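Local atomic coordinates of putative peptide ABC-transport system periplasmic peptide-binding protein (Campylobacter jejuni, PDB entry 4OEV), a protein that binds nickel(II) outside the cytoplasm, here together with oxalate, and probably hands the metal to an ABC-type importer in the cell membrane. Residues A[296-301]-A[448-453]; A[398-403]-A[415-420]. All coordinates share one frame; numbering follows the deposited sequence.

Contact 1: A[296-301]-A[448-453]; sequences NFKIYK and LYENPP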
loop_
_atom_site.group_PDB
_atom_site.type_symbol
_atom_site.label_atom_id
_atom_site.label_comp_id
_atom_site.label_asym_id
_atom_site.label_seq_id
_atom_site.Cartn_x
_atom_site.Cartn_y
_atom_site.Cartn_z
ATOM N N ASN A 296 -1.492 10.490 21.510
ATOM C CA ASN A 296 -0.632 11.301 22.351
ATOM C C ASN A 296 0.798 10.833 22.263
ATOM O O ASN A 296 1.244 9.990 23.041
ATOM C CB ASN A 296 -1.074 11.297 23.797
ATOM C CG ASN A 296 -0.733 12.598 24.487
ATOM O OD1 ASN A 296 0.432 12.857 24.809
ATOM N ND2 ASN A 296 -1.751 13.435 24.715
ATOM N N PHE A 297 1.507 11.392 21.299
ATOM C CA PHE A 297 2.858 10.986 20.992
ATOM C C PHE A 297 3.742 12.212 20.830
ATOM O O PHE A 297 3.237 13.331 20.661
ATOM C CB PHE A 297 2.887 10.122 19.717
ATOM C CG PHE A 297 2.088 10.703 18.575
ATOM C CD1 PHE A 297 2.657 11.642 17.713
ATOM C CD2 PHE A 297 0.754 10.336 18.376
ATOM C CE1 PHE A 297 1.917 12.188 16.664
ATOM C CE2 PHE A 297 0.003 10.879 17.334
ATOM C CZ PHE A 297 0.580 11.807 16.474
ATOM N N LYS A 298 5.054 11.979 20.914
ATOM C CA LYS A 298 6.074 12.997 20.725
ATOM C C LYS A 298 6.267 13.293 19.237
ATOM O O LYS A 298 6.003 12.442 18.404
ATOM C CB LYS A 298 7.400 12.531 21.338
ATOM C CG LYS A 298 7.509 12.688 22.866
ATOM C CD LYS A 298 8.856 12.104 23.308
ATOM C CE LYS A 298 9.111 12.149 24.802
ATOM N NZ LYS A 298 10.398 11.384 25.056
ATOM N N ILE A 299 6.677 14.516 18.903
ATOM C CA ILE A 299 7.007 14.831 17.518
ATOM C C ILE A 299 8.253 15.693 17.403
ATOM O O ILE A 299 8.674 16.357 18.367
ATOM C CB ILE A 299 5.853 15.567 16.751
ATOM C CG1 ILE A 299 5.745 17.027 17.202
ATOM C CG2 ILE A 299 4.551 14.797 16.838
ATOM C CD1 ILE A 299 4.811 17.859 16.367
ATOM N N TYR A 300 8.793 15.705 16.186
ATOM C CA TYR A 300 9.875 16.600 15.842
ATOM C C TYR A 300 9.266 17.898 15.310
ATOM O O TYR A 300 8.936 17.977 14.122
ATOM C CB TYR A 300 10.808 15.956 14.786
ATOM C CG TYR A 300 11.540 14.753 15.354
ATOM C CD1 TYR A 300 12.675 14.926 16.151
ATOM C CD2 TYR A 300 11.077 13.451 15.133
ATOM C CE1 TYR A 300 13.351 13.848 16.699
ATOM C CE2 TYR A 300 11.762 12.340 15.681
ATOM C CZ TYR A 300 12.895 12.556 16.471
ATOM O OH TYR A 300 13.609 11.496 17.036
ATOM N N LYS A 301 9.082 18.897 16.181
ATOM C CA LYS A 301 8.644 20.225 15.706
ATOM C C LYS A 301 9.683 20.823 14.767
ATOM O O LYS A 301 10.866 20.533 14.878
ATOM C CB LYS A 301 8.431 21.198 16.847
ATOM C CG LYS A 301 7.212 20.958 17.681
ATOM C CD LYS A 301 6.887 22.223 18.511
ATOM C CE LYS A 301 8.131 22.815 19.199
ATOM N NZ LYS A 301 7.795 23.987 20.082
ATOM N N LEU A 448 9.369 4.402 17.281
ATOM C CA LEU A 448 9.647 5.089 16.017
ATOM C C LEU A 448 10.124 6.499 16.250
ATOM O O LEU A 448 11.004 6.953 15.553
ATOM C CB LEU A 448 8.413 5.149 15.095
ATOM C CG LEU A 448 8.049 3.904 14.267
ATOM C CD1 LEU A 448 6.920 4.292 13.275
ATOM C CD2 LEU A 448 9.199 3.258 13.556
ATOM N N TYR A 449 9.535 7.207 17.204
ATOM C CA TYR A 449 9.945 8.576 17.502
ATOM C C TYR A 449 11.389 8.572 18.013
ATOM O O TYR A 449 12.167 9.468 17.671
ATOM C CB TYR A 449 9.023 9.271 18.542
ATOM C CG TYR A 449 9.669 10.559 19.048
ATOM C CD1 TYR A 449 9.586 11.751 18.317
ATOM C CD2 TYR A 449 10.439 10.570 20.217
ATOM C CE1 TYR A 449 10.220 12.894 18.740
ATOM C CE2 TYR A 449 11.076 11.730 20.646
ATOM C CZ TYR A 449 10.963 12.883 19.903
ATOM O OH TYR A 449 11.591 14.047 20.319
ATOM N N GLU A 450 11.732 7.616 18.880
ATOM C CA GLU A 450 13.055 7.599 19.520
ATOM C C GLU A 450 14.164 7.219 18.538
ATOM O O GLU A 450 15.334 7.572 18.708
ATOM C CB GLU A 450 13.091 6.627 20.730
ATOM C CG GLU A 450 12.125 6.987 21.895
ATOM C CD GLU A 450 12.385 8.356 22.547
ATOM O OE1 GLU A 450 13.516 8.903 22.442
ATOM O OE2 GLU A 450 11.453 8.892 23.189
ATOM N N ASN A 451 13.795 6.448 17.532
ATOM C CA ASN A 451 14.741 5.988 16.551
ATOM C C ASN A 451 14.073 6.033 15.183
ATOM O O ASN A 451 13.654 5.001 14.638
ATOM C CB ASN A 451 15.233 4.588 16.907
ATOM C CG ASN A 451 16.309 4.100 15.962
ATOM O OD1 ASN A 451 16.958 4.888 15.249
ATOM N ND2 ASN A 451 16.521 2.815 15.961
ATOM N N PRO A 452 13.974 7.240 14.618
ATOM C CA PRO A 452 13.157 7.476 13.414
ATOM C C PRO A 452 13.773 6.844 12.147
ATOM O O PRO A 452 14.912 7.092 11.793
ATOM C CB PRO A 452 13.096 9.010 13.326
ATOM C CG PRO A 452 14.363 9.490 14.085
ATOM C CD PRO A 452 14.577 8.464 15.172
ATOM N N PRO A 453 13.010 5.972 11.489
ATOM C CA PRO A 453 13.484 5.395 10.230
ATOM C C PRO A 453 13.314 6.393 9.071
ATOM O O PRO A 453 13.907 6.206 7.989
ATOM C CB PRO A 453 12.549 4.208 10.038
ATOM C CG PRO A 453 11.284 4.654 10.682
ATOM C CD PRO A 453 11.722 5.380 11.915
#
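The ring of Y449, on the last turn of helix 434-450, lies between two residues of the irregular segment 296-301. K298 covers one face with its aliphatic chain: CB sits 3.6 Å from the centroid of the Y449 ring and almost exactly on the ring normal, a CH-pi contact, and CD reaches CE2 of Y449 at 3.5 Å. The opposite face receives Y300 in an offset stack, the two ring centroids 4.5 Å apart and the planes inclined by 25°, so that CE1 of Y449 lies over the Y300 ring toward its rim.

The Y300 ring points its hydroxyl across the Y449 ring to the helix backbone. OH of Y300 donates to the carbonyl O of Y449 at 2.6 Å, nearly along the C=O axis (174°). A tyrosine suits this place because three and four residues past Y449 come P452 and P453, which lack an N-H; the usual helical donors to that carbonyl are missing, and the phenol supplies one. The same OH rests 3.6 Å from CG of P452.

CG of Y449 is anti to its backbone N (chi1 167°), which turns the ring toward the loop. The K298 chain runs extended beyond CG, crossing the ring and carrying its ammonium past the edge. E450 bends at chi2 to bring OE2 near, and NZ of K298 makes a salt bridge with it at 3.3 Å, weak as a hydrogen bond. Lysine thus serves both as apolar cover and as charge.

Helix 256-265 backs the cluster: Y264 meets the Y300 ring edge-to-face and also touches Y449, while L256 packs on P452. Past N451, where helical geometry ends, the chain turns through the prolines into strand 454-467, P453 pairing with F246 of the neighbouring strand 241-246.

Contact 2: A[398-403]-A[415-420]; sequences FESSQD and HYHDKK
Two His-carboxylate hydrogen bonds converge on D403, whose side chain bridges H415 and H417 where a short 3-10 turn, 400-402, packs beside the chain leading into helix 419-429. Aspartate fits because its two oxygens diverge: with CG anti to the backbone N (chi1 -172°), OD1 of D403 accepts from ND1 of H415 at 2.5 Å and OD2 of D403 from NE2 of H417 at 2.6 Å. Each donor points along its ring plane. OD1 is approached from above the carboxylate plane, OD2 through its anti lone pair. OD1 also takes the backbone N-H of A405. Since NE2 of H415 can only donate to the carbonyl O of S375 and ND1 donates to D403, H415 is probably doubly protonated, its charge balanced by D403.

S400, small enough to let the backbones approach, places its OG 3.3 Å from H417 ND1. With CG anti to the backbone N, Y416 brings CD2, at the ring edge, to 3.6 Å from the carbonyl O of F398. That O of F398 lies 2.7 Å from a water that can donate to it, and the water accepts the backbone N-H of D418 at 2.9 Å.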
loop_
_atom_site.group_PDB
_atom_site.type_symbol
_atom_site.label_atom_id
_atom_site.label_comp_id
_atom_site.label_asym_id
_atom_site.label_seq_id
_atom_site.Cartn_x
_atom_site.Cartn_y
_atom_site.Cartn_z
ATOM N N PHE A 398 8.800 -2.129 8.684
ATOM C CA PHE A 398 9.690 -1.696 9.789
ATOM C C PHE A 398 10.379 -2.847 10.497
ATOM O O PHE A 398 11.377 -2.648 11.176
ATOM C CB PHE A 398 8.883 -0.915 10.840
ATOM C CG PHE A 398 8.216 0.347 10.257
ATOM C CD1 PHE A 398 8.992 1.435 9.903
ATOM C CD2 PHE A 398 6.843 0.400 10.060
ATOM C CE1 PHE A 398 8.394 2.585 9.343
ATOM C CE2 PHE A 398 6.240 1.527 9.505
ATOM C CZ PHE A 398 7.021 2.630 9.157
ATOM N N GLU A 399 9.799 -4.044 10.430
ATOM C CA GLU A 399 10.382 -5.097 11.225
ATOM C C GLU A 399 11.686 -5.626 10.656
ATOM O O GLU A 399 11.883 -5.731 9.407
ATOM C CB GLU A 399 9.313 -6.217 11.417
ATOM C CG GLU A 399 9.293 -6.879 12.792
ATOM C CD GLU A 399 10.087 -8.137 12.730
ATOM O OE1 GLU A 399 10.267 -8.788 13.779
ATOM O OE2 GLU A 399 10.478 -8.528 11.591
ATOM N N SER A 400 12.615 -5.991 11.567
ATOM C CA SER A 400 13.973 -6.361 11.142
ATOM C C SER A 400 14.050 -7.490 10.152
ATOM O O SER A 400 14.872 -7.445 9.244
ATOM C CB SER A 400 14.831 -6.827 12.346
ATOM O OG SER A 400 15.334 -5.697 13.023
ATOM N N SER A 401 13.234 -8.556 10.326
ATOM C CA SER A 401 13.336 -9.691 9.420
ATOM C C SER A 401 12.831 -9.375 8.001
ATOM O O SER A 401 12.931 -10.207 7.076
ATOM C CB SER A 401 12.574 -10.929 9.961
ATOM O OG SER A 401 11.162 -10.689 10.009
ATOM N N GLN A 402 12.278 -8.192 7.837
ATOM C CA GLN A 402 11.670 -7.781 6.577
ATOM C C GLN A 402 12.560 -6.796 5.831
ATOM O O GLN A 402 12.155 -6.224 4.820
ATOM C CB GLN A 402 10.300 -7.170 6.901
ATOM C CG GLN A 402 9.475 -8.130 7.705
ATOM C CD GLN A 402 9.075 -9.327 6.901
ATOM O OE1 GLN A 402 8.508 -9.157 5.835
ATOM N NE2 GLN A 402 9.355 -10.576 7.407
ATOM N N ASP A 403 13.783 -6.617 6.344
ATOM C CA ASP A 403 14.843 -5.988 5.620
ATOM C C ASP A 403 14.990 -6.629 4.249
ATOM O O ASP A 403 15.147 -7.852 4.144
ATOM C CB ASP A 403 16.157 -6.107 6.439
ATOM C CG ASP A 403 17.320 -5.294 5.860
ATOM O OD1 ASP A 403 17.426 -5.097 4.620
ATOM O OD2 ASP A 403 18.164 -4.877 6.697
ATOM N N HIS A 415 16.536 -0.719 5.515
ATOM C CA HIS A 415 17.380 -1.598 6.335
ATOM C C HIS A 415 17.356 -1.152 7.763
ATOM O O HIS A 415 18.389 -1.064 8.444
ATOM C CB HIS A 415 18.799 -1.636 5.789
ATOM C CG HIS A 415 18.806 -1.800 4.300
ATOM N ND1 HIS A 415 18.310 -2.935 3.677
ATOM C CD2 HIS A 415 19.160 -0.944 3.312
ATOM C CE1 HIS A 415 18.374 -2.766 2.365
ATOM N NE2 HIS A 415 18.889 -1.561 2.122
ATOM N N TYR A 416 16.157 -0.852 8.205
ATOM C CA TYR A 416 15.941 -0.343 9.576
ATOM C C TYR A 416 15.891 -1.492 10.569
ATOM O O TYR A 416 15.127 -2.406 10.345
ATOM C CB TYR A 416 14.632 0.402 9.610
ATOM C CG TYR A 416 14.218 0.967 10.962
ATOM C CD1 TYR A 416 14.948 1.999 11.566
ATOM C CD2 TYR A 416 13.074 0.530 11.585
ATOM C CE1 TYR A 416 14.542 2.544 12.795
ATOM C CE2 TYR A 416 12.650 1.069 12.786
ATOM C CZ TYR A 416 13.387 2.081 13.395
ATOM O OH TYR A 416 12.906 2.594 14.629
ATOM N N HIS A 417 16.689 -1.466 11.639
ATOM C CA HIS A 417 16.661 -2.552 12.663
ATOM C C HIS A 417 16.509 -1.937 14.037
ATOM O O HIS A 417 17.444 -1.305 14.537
ATOM C CB HIS A 417 17.943 -3.376 12.600
ATOM C CG HIS A 417 18.101 -4.153 11.332
ATOM N ND1 HIS A 417 18.197 -5.537 11.307
ATOM C CD2 HIS A 417 18.175 -3.748 10.044
ATOM C CE1 HIS A 417 18.326 -5.939 10.055
ATOM N NE2 HIS A 417 18.306 -4.872 9.266
ATOM N N ASP A 418 15.345 -2.072 14.658
ATOM C CA ASP A 418 15.115 -1.538 16.022
ATOM C C ASP A 418 14.465 -2.578 16.890
ATOM O O ASP A 418 13.408 -3.128 16.512
ATOM C CB ASP A 418 14.223 -0.311 15.998
ATOM C CG ASP A 418 14.072 0.333 17.349
ATOM O OD1 ASP A 418 13.130 0.008 18.119
ATOM O OD2 ASP A 418 14.931 1.193 17.672
ATOM N N LYS A 419 15.086 -2.887 18.032
ATOM C CA LYS A 419 14.546 -3.932 18.882
ATOM C C LYS A 419 13.169 -3.594 19.471
ATOM O O LYS A 419 12.292 -4.482 19.536
ATOM C CB LYS A 419 15.494 -4.261 20.044
ATOM C CG LYS A 419 16.702 -5.073 19.693
ATOM C CD LYS A 419 17.407 -5.447 21.027
ATOM C CE LYS A 419 18.826 -6.020 20.785
ATOM N NZ LYS A 419 19.517 -6.025 22.124
ATOM N N LYS A 420 12.971 -2.358 19.931
ATOM C CA LYS A 420 11.682 -2.018 20.535
ATOM C C LYS A 420 10.575 -2.047 19.453
ATOM O O LYS A 420 9.452 -2.448 19.735
ATOM C CB LYS A 420 11.712 -0.664 21.251
ATOM C CG LYS A 420 12.465 -0.675 22.603
ATOM C CD LYS A 420 12.519 0.723 23.215
ATOM C CE LYS A 420 13.549 1.607 22.500
ATOM N NZ LYS A 420 13.481 3.084 22.850
HETATM O O HOH W 1 12.955 -3.048 13.288
#

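Contact 2 is nested within the stretch of chain that contact 1 closes: the order is 296-301, 398-403, 415-420, then 448-453. Their centres lie about 16 Å apart. Helices 419-429 and 434-450 follow each other, and the contacts join the start of the first and the end of the second to two loops, beside the sheet containing strand 454-467. N451 connects them, its O 2.5 Å from Y416 OH and its ND2 2.8 Å from D418 OD2, both probable hydrogen bonds, while P453 CG packs 3.8 Å from F398 CE1. Neither contact is part of the nickel site, although the F398 side chain is about 11 Å from the bound oxalate.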